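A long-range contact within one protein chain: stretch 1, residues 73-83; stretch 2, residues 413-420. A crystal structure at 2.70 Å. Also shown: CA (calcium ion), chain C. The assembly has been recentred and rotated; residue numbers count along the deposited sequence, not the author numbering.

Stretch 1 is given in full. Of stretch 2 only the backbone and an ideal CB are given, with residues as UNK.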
ATOM      1  N   ASN A  73      -4.519   9.009  -7.595  1.00 36.74           N
ATOM      2  CA  ASN A  73      -5.585   9.160  -6.604  1.00 37.42           C
ATOM      3  C   ASN A  73      -6.416   7.924  -6.411  1.00 36.70           C
ATOM      4  O   ASN A  73      -6.660   7.534  -5.272  1.00 35.85           O
ATOM      5  CB  ASN A  73      -6.510  10.327  -6.957  1.00 39.95           C
ATOM      6  CG  ASN A  73      -5.949  11.655  -6.526  1.00 42.57           C
ATOM      7  OD1 ASN A  73      -5.135  11.737  -5.608  1.00 46.40           O
ATOM      8  ND2 ASN A  73      -6.384  12.705  -7.183  1.00 44.35           N
ATOM      9  N   ILE A  74      -6.851   7.323  -7.523  1.00 35.68           N
ATOM     10  CA  ILE A  74      -7.753   6.205  -7.454  1.00 37.65           C
ATOM     11  C   ILE A  74      -7.125   4.989  -6.786  1.00 38.95           C
ATOM     12  O   ILE A  74      -7.855   4.122  -6.290  1.00 38.97           O
ATOM     13  CB  ILE A  74      -8.323   5.815  -8.829  1.00 40.43           C
ATOM     14  CG1 ILE A  74      -9.756   5.299  -8.681  1.00 38.61           C
ATOM     15  CG2 ILE A  74      -7.458   4.778  -9.543  1.00 37.64           C
ATOM     16  CD1 ILE A  74     -10.459   5.313 -10.017  1.00 40.54           C
ATOM     17  N   SER A  75      -5.790   4.930  -6.758  1.00 36.40           N
ATOM     18  CA  SER A  75      -5.108   3.759  -6.206  1.00 34.21           C
ATOM     19  C   SER A  75      -4.964   3.846  -4.691  1.00 32.85           C
ATOM     20  O   SER A  75      -4.449   2.916  -4.047  1.00 30.33           O
ATOM     21  CB  SER A  75      -3.761   3.566  -6.870  1.00 34.37           C
ATOM     22  OG  SER A  75      -2.803   4.414  -6.268  1.00 36.04           O
ATOM     23  N   GLU A  76      -5.442   4.953  -4.129  1.00 33.03           N
ATOM     24  CA  GLU A  76      -5.289   5.209  -2.698  1.00 35.65           C
ATOM     25  C   GLU A  76      -6.375   4.534  -1.876  1.00 36.15           C
ATOM     26  O   GLU A  76      -7.348   5.107  -1.438  1.00 38.47           O
ATOM     27  CB  GLU A  76      -5.185   6.696  -2.381  1.00 37.02           C
ATOM     28  CG  GLU A  76      -3.806   7.286  -2.658  1.00 41.54           C
ATOM     29  CD  GLU A  76      -3.602   8.655  -2.010  1.00 45.44           C
ATOM     30  OE1 GLU A  76      -4.082   8.872  -0.859  1.00 45.48           O
ATOM     31  OE2 GLU A  76      -2.944   9.519  -2.645  1.00 45.85           O
ATOM     32  N   VAL A  77      -6.139   3.282  -1.631  1.00 37.68           N
ATOM     33  CA  VAL A  77      -7.034   2.464  -0.893  1.00 37.31           C
ATOM     34  C   VAL A  77      -6.824   2.633   0.626  1.00 37.37           C
ATOM     35  O   VAL A  77      -5.709   2.886   1.092  1.00 37.55           O
ATOM     36  CB  VAL A  77      -6.788   1.048  -1.414  1.00 35.63           C
ATOM     37  CG1 VAL A  77      -6.790   0.019  -0.299  1.00 36.75           C
ATOM     38  CG2 VAL A  77      -7.761   0.787  -2.549  1.00 31.96           C
ATOM     39  N   ASP A  78      -7.893   2.501   1.406  1.00 39.85           N
ATOM     40  CA  ASP A  78      -7.774   2.750   2.835  1.00 38.09           C
ATOM     41  C   ASP A  78      -7.349   1.493   3.618  1.00 38.16           C
ATOM     42  O   ASP A  78      -8.120   0.910   4.414  1.00 37.66           O
ATOM     43  CB  ASP A  78      -9.021   3.446   3.394  1.00 35.78           C
ATOM     44  CG  ASP A  78      -8.940   3.682   4.910  1.00 39.25           C
ATOM     45  OD1 ASP A  78      -7.845   3.895   5.459  1.00 38.63           O
ATOM     46  OD2 ASP A  78      -9.986   3.652   5.573  1.00 44.14           O
ATOM     47  N   PHE A  79      -6.089   1.108   3.421  1.00 36.44           N
ATOM     48  CA  PHE A  79      -5.530  -0.045   4.158  1.00 36.47           C
ATOM     49  C   PHE A  79      -5.566   0.089   5.683  1.00 35.91           C
ATOM     50  O   PHE A  79      -5.537  -0.936   6.396  1.00 36.65           O
ATOM     51  CB  PHE A  79      -4.100  -0.359   3.722  1.00 34.26           C
ATOM     52  CG  PHE A  79      -3.992  -0.919   2.338  1.00 33.99           C
ATOM     53  CD1 PHE A  79      -3.071  -0.383   1.430  1.00 33.58           C
ATOM     54  CD2 PHE A  79      -4.792  -1.990   1.939  1.00 31.43           C
ATOM     55  CE1 PHE A  79      -2.948  -0.916   0.151  1.00 33.52           C
ATOM     56  CE2 PHE A  79      -4.667  -2.520   0.671  1.00 31.00           C
ATOM     57  CZ  PHE A  79      -3.755  -1.984  -0.226  1.00 32.80           C
ATOM     58  N   GLU A  80      -5.602   1.327   6.182  1.00 33.58           N
ATOM     59  CA  GLU A  80      -5.639   1.534   7.624  1.00 35.65           C
ATOM     60  C   GLU A  80      -6.872   0.864   8.253  1.00 35.10           C
ATOM     61  O   GLU A  80      -6.765   0.242   9.305  1.00 34.61           O
ATOM     62  CB  GLU A  80      -5.550   3.021   8.004  1.00 35.97           C
ATOM     63  CG  GLU A  80      -5.745   3.299   9.499  1.00 39.21           C
ATOM     64  CD  GLU A  80      -4.720   2.601  10.401  1.00 44.57           C
ATOM     65  OE1 GLU A  80      -4.736   2.825  11.649  1.00 45.27           O
ATOM     66  OE2 GLU A  80      -3.886   1.828   9.866  1.00 46.11           O
ATOM     67  N   SER A  81      -8.023   0.966   7.591  1.00 35.22           N
ATOM     68  CA  SER A  81      -9.231   0.366   8.122  1.00 37.62           C
ATOM     69  C   SER A  81      -9.073  -1.144   8.303  1.00 36.96           C
ATOM     70  O   SER A  81      -9.749  -1.728   9.126  1.00 38.18           O
ATOM     71  CB  SER A  81     -10.436   0.672   7.242  1.00 37.74           C
ATOM     72  OG  SER A  81     -10.329  -0.066   6.059  1.00 44.07           O
ATOM     73  N   TRP A  82      -8.154  -1.764   7.566  1.00 38.23           N
ATOM     74  CA  TRP A  82      -7.827  -3.180   7.793  1.00 36.74           C
ATOM     75  C   TRP A  82      -6.792  -3.412   8.836  1.00 37.82           C
ATOM     76  O   TRP A  82      -6.456  -4.568   9.063  1.00 40.52           O
ATOM     77  CB  TRP A  82      -7.370  -3.905   6.519  1.00 33.94           C
ATOM     78  CG  TRP A  82      -8.287  -3.842   5.318  1.00 31.51           C
ATOM     79  CD1 TRP A  82      -9.602  -3.383   5.255  1.00 30.96           C
ATOM     80  CD2 TRP A  82      -7.969  -4.272   3.954  1.00 30.23           C
ATOM     81  NE1 TRP A  82     -10.092  -3.471   3.976  1.00 31.20           N
ATOM     82  CE2 TRP A  82      -9.158  -4.004   3.149  1.00 30.77           C
ATOM     83  CE3 TRP A  82      -6.862  -4.832   3.348  1.00 30.37           C
ATOM     84  CZ2 TRP A  82      -9.210  -4.307   1.799  1.00 29.76           C
ATOM     85  CZ3 TRP A  82      -6.924  -5.128   1.986  1.00 28.47           C
ATOM     86  CH2 TRP A  82      -8.069  -4.866   1.234  1.00 28.95           C
ATOM     87  N   GLU A  83      -6.269  -2.348   9.458  1.00 39.08           N
ATOM     88  CA  GLU A  83      -5.132  -2.421  10.407  1.00 39.90           C
ATOM     89  C   GLU A  83      -3.876  -3.008   9.780  1.00 39.03           C
ATOM     90  O   GLU A  83      -3.063  -3.659  10.474  1.00 39.62           O
ATOM     91  CB  GLU A  83      -5.473  -3.250  11.632  1.00 45.96           C
ATOM     92  CG  GLU A  83      -6.125  -2.497  12.761  1.00 58.99           C
ATOM     93  CD  GLU A  83      -6.862  -3.432  13.703  1.00 67.53           C
ATOM     94  OE1 GLU A  83      -6.166  -4.193  14.419  1.00 72.12           O
ATOM     95  OE2 GLU A  83      -8.128  -3.414  13.713  1.00 69.80           O
ATOM     96  N   UNK A 413     -14.497  -2.744 -14.819  1.00 41.46           N
ATOM     97  CA  UNK A 413     -15.225  -2.565 -13.566  1.00 40.83           C
ATOM     98  C   UNK A 413     -14.360  -1.863 -12.514  1.00 43.09           C
ATOM     99  O   UNK A 413     -13.283  -2.340 -12.168  1.00 44.53           O
ATOM    100  CB  UNK A 413     -15.703  -3.918 -13.036  1.00 40.83           C
ATOM    101  N   UNK A 414     -14.814  -0.724 -12.007  1.00 44.38           N
ATOM    102  CA  UNK A 414     -13.990   0.032 -11.080  1.00 45.86           C
ATOM    103  C   UNK A 414     -14.339  -0.313  -9.640  1.00 42.57           C
ATOM    104  O   UNK A 414     -15.486  -0.175  -9.253  1.00 44.46           O
ATOM    105  CB  UNK A 414     -14.155   1.534 -11.321  1.00 45.86           C
ATOM    106  N   UNK A 415     -13.362  -0.810  -8.850  1.00 40.04           N
ATOM    107  CA  UNK A 415     -13.696  -1.164  -7.450  1.00 35.91           C
ATOM    108  C   UNK A 415     -13.807   0.018  -6.511  1.00 32.83           C
ATOM    109  O   UNK A 415     -13.102   0.975  -6.679  1.00 31.97           O
ATOM    110  CB  UNK A 415     -12.640  -2.122  -6.895  1.00 35.91           C
ATOM    111  N   UNK A 416     -14.684  -0.100  -5.518  1.00 33.05           N
ATOM    112  CA  UNK A 416     -14.886   0.889  -4.473  1.00 33.02           C
ATOM    113  C   UNK A 416     -14.917   0.217  -3.117  1.00 33.97           C
ATOM    114  O   UNK A 416     -15.364  -0.927  -2.985  1.00 35.11           O
ATOM    115  CB  UNK A 416     -16.177   1.675  -4.710  1.00 33.02           C
ATOM    116  N   UNK A 417     -14.463   0.923  -2.083  1.00 33.37           N
ATOM    117  CA  UNK A 417     -14.608   0.450  -0.729  1.00 32.82           C
ATOM    118  C   UNK A 417     -15.094   1.582   0.182  1.00 36.36           C
ATOM    119  O   UNK A 417     -14.340   2.539   0.454  1.00 37.22           O
ATOM    120  CB  UNK A 417     -13.283  -0.124  -0.223  1.00 32.82           C
ATOM    121  N   UNK A 418     -16.343   1.475   0.653  1.00 36.84           N
ATOM    122  CA  UNK A 418     -16.900   2.431   1.620  1.00 36.20           C
ATOM    123  C   UNK A 418     -17.045   1.799   3.006  1.00 37.00           C
ATOM    124  O   UNK A 418     -17.536   0.667   3.148  1.00 37.01           O
ATOM    125  CB  UNK A 418     -18.258   2.944   1.137  1.00 36.20           C
ATOM    126  N   UNK A 419     -16.583   2.524   4.018  1.00 34.46           N
ATOM    127  CA  UNK A 419     -16.725   2.104   5.389  1.00 36.09           C
ATOM    128  C   UNK A 419     -17.528   3.178   6.118  1.00 39.94           C
ATOM    129  O   UNK A 419     -17.480   4.351   5.743  1.00 40.57           O
ATOM    130  CB  UNK A 419     -15.363   1.871   6.046  1.00 36.09           C
ATOM    131  N   UNK A 420     -18.280   2.774   7.140  1.00 38.83           N
ATOM    132  CA  UNK A 420     -18.967   3.702   8.010  1.00 35.69           C
ATOM    133  C   UNK A 420     -19.261   3.020   9.314  1.00 38.29           C
ATOM    134  O   UNK A 420     -19.409   1.800   9.367  1.00 40.34           O
ATOM    135  CB  UNK A 420     -20.252   4.226   7.366  1.00 35.69           C
TER
HETATM  136 CA    CA C1001      -2.365  10.773  -0.545  1.00 49.75          CA

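Stretch 2 runs as an extended strand past residues 73-83, and no hydrogen bond joins the two. Contact therefore depends on side chains: even the nearest CA atoms, those of Ser 81 and position 419, are 8.2 Å apart.

Position 413 has nothing of stretch 1 within 5.5 Å of its ideal CB, so the visible atoms place no demand on it. It is Phe 413, which makes no contact here.

At position 414 the CA-to-CB bond points sideways, and the ideal CB lies 5.4 Å from Ile 74 CD1. Stretch 1 offers an aliphatic tip and no polar partner, so a medium or long side chain would suit, either apolar or with a flexible stem whose polar end finds partners elsewhere. The residue is Glu 414, with chi1 t and chi2 between wells at 143°. Its OE1 lies 3.1 Å from Ile 74 CD1, a tight approach of an oxygen to a methyl group, while OE2 is hydrogen-bonded elsewhere in the structure.

Position 415 is out of reach of stretch 1. Its phi of -77° is compatible with proline, though many residues would be acceptable; Pro 415 is found.

The CA-to-CB bond of position 416 points away, leaving the choice open as far as stretch 1 is concerned. His 416 occupies it, and its CE1 stays 6.7 Å from Ile 74 CD1.

At position 417 the CA-to-CB bond points toward stretch 1, yet no atom there lies within 5.5 Å of the ideal CB. Ahead lie the indole of Trp 82, the carbonyl of Asp 78 and the hydroxyl of Ser 81. A short side chain would leave this space unfilled; a long, flexible one is favoured, such as methionine, while glutamine or lysine could also reach toward the polar atoms. The residue is Met 417, extended through chi1 and chi2 (both t) before chi3 turns to p (85°). SD lies 3.5 Å from Trp 82 NE1 and 4.5 Å from the centroid of the five-membered ring, in an oblique sulfur-aromatic contact. Beyond it, CE packs 3.7 Å from Asp 78 O and 3.9 Å from Ser 81 OG. These two oxygens are already paired, Ser 81 OG donating to Asp 78 O at 2.9 Å, so the methyl covers a local hydrogen bond. Met 417 loses 88 Å² to stretch 1, the largest share of any residue in the contact.

Position 418 is out of reach and could be polar or apolar; it is Asp 418.

At position 419 CA-to-CB again points toward stretch 1, with Ser 81 CB 5.2 Å from the ideal CB. A small or beta-branched residue, such as valine, threonine or serine, would fit without a long reach. Thr 419, with chi1 p, brings CG2 to 4.3 Å from Ser 81 OG, a loose contact.

Position 420 is also out of reach and unconstrained by stretch 1; Phe 420 completes the segment.

Stretch 2, residues 413-420: FEPHMDTF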
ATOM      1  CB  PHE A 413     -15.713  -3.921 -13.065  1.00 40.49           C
ATOM      2  CG  PHE A 413     -16.636  -4.612 -14.015  1.00 40.97           C
ATOM      3  CD1 PHE A 413     -18.017  -4.385 -13.958  1.00 42.09           C
ATOM      4  CD2 PHE A 413     -16.132  -5.475 -15.000  1.00 42.58           C
ATOM      5  CE1 PHE A 413     -18.882  -5.030 -14.850  1.00 43.61           C
ATOM      6  CE2 PHE A 413     -16.989  -6.106 -15.901  1.00 41.83           C
ATOM      7  CZ  PHE A 413     -18.373  -5.892 -15.820  1.00 41.32           C
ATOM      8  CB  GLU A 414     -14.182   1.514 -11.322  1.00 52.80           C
ATOM      9  CG  GLU A 414     -13.042   2.364 -10.803  1.00 65.77           C
ATOM     10  CD  GLU A 414     -12.790   3.519 -11.742  1.00 76.73           C
ATOM     11  OE1 GLU A 414     -13.162   4.673 -11.386  1.00 82.81           O
ATOM     12  OE2 GLU A 414     -12.257   3.254 -12.851  1.00 73.13           O
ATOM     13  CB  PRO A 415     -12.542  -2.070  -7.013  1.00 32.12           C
ATOM     14  CG  PRO A 415     -11.501  -1.909  -8.042  1.00 32.98           C
ATOM     15  CD  PRO A 415     -12.140  -1.492  -9.316  1.00 34.72           C
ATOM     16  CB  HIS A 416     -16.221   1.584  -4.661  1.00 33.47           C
ATOM     17  CG  HIS A 416     -16.319   2.452  -5.895  1.00 36.01           C
ATOM     18  ND1 HIS A 416     -16.299   3.817  -5.836  1.00 37.49           N
ATOM     19  CD2 HIS A 416     -16.508   2.122  -7.243  1.00 36.87           C
ATOM     20  CE1 HIS A 416     -16.451   4.334  -7.079  1.00 36.03           C
ATOM     21  NE2 HIS A 416     -16.586   3.297  -7.945  1.00 39.93           N
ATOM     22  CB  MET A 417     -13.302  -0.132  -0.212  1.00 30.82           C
ATOM     23  CG  MET A 417     -13.398  -0.537   1.241  1.00 33.58           C
ATOM     24  SD  MET A 417     -11.951  -1.427   1.827  1.00 41.29           S
ATOM     25  CE  MET A 417     -10.901  -0.044   2.247  1.00 40.18           C
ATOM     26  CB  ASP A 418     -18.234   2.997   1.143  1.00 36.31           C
ATOM     27  CG  ASP A 418     -18.208   3.410  -0.345  1.00 41.97           C
ATOM     28  OD1 ASP A 418     -19.298   3.351  -0.989  1.00 42.82           O
ATOM     29  OD2 ASP A 418     -17.122   3.785  -0.878  1.00 37.66           O
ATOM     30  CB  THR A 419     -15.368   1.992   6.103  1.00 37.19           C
ATOM     31  OG1 THR A 419     -14.789   3.299   6.206  1.00 39.01           O
ATOM     32  CG2 THR A 419     -14.426   1.077   5.361  1.00 35.29           C
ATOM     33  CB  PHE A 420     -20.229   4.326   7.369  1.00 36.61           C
ATOM     34  CG  PHE A 420     -21.292   3.339   6.931  1.00 36.91           C
ATOM     35  CD1 PHE A 420     -21.328   2.861   5.615  1.00 36.22           C
ATOM     36  CD2 PHE A 420     -22.300   2.921   7.816  1.00 35.67           C
ATOM     37  CE1 PHE A 420     -22.340   1.975   5.203  1.00 37.95           C
ATOM     38  CE2 PHE A 420     -23.300   2.023   7.406  1.00 34.92           C
ATOM     39  CZ  PHE A 420     -23.331   1.554   6.097  1.00 33.82           C
TER
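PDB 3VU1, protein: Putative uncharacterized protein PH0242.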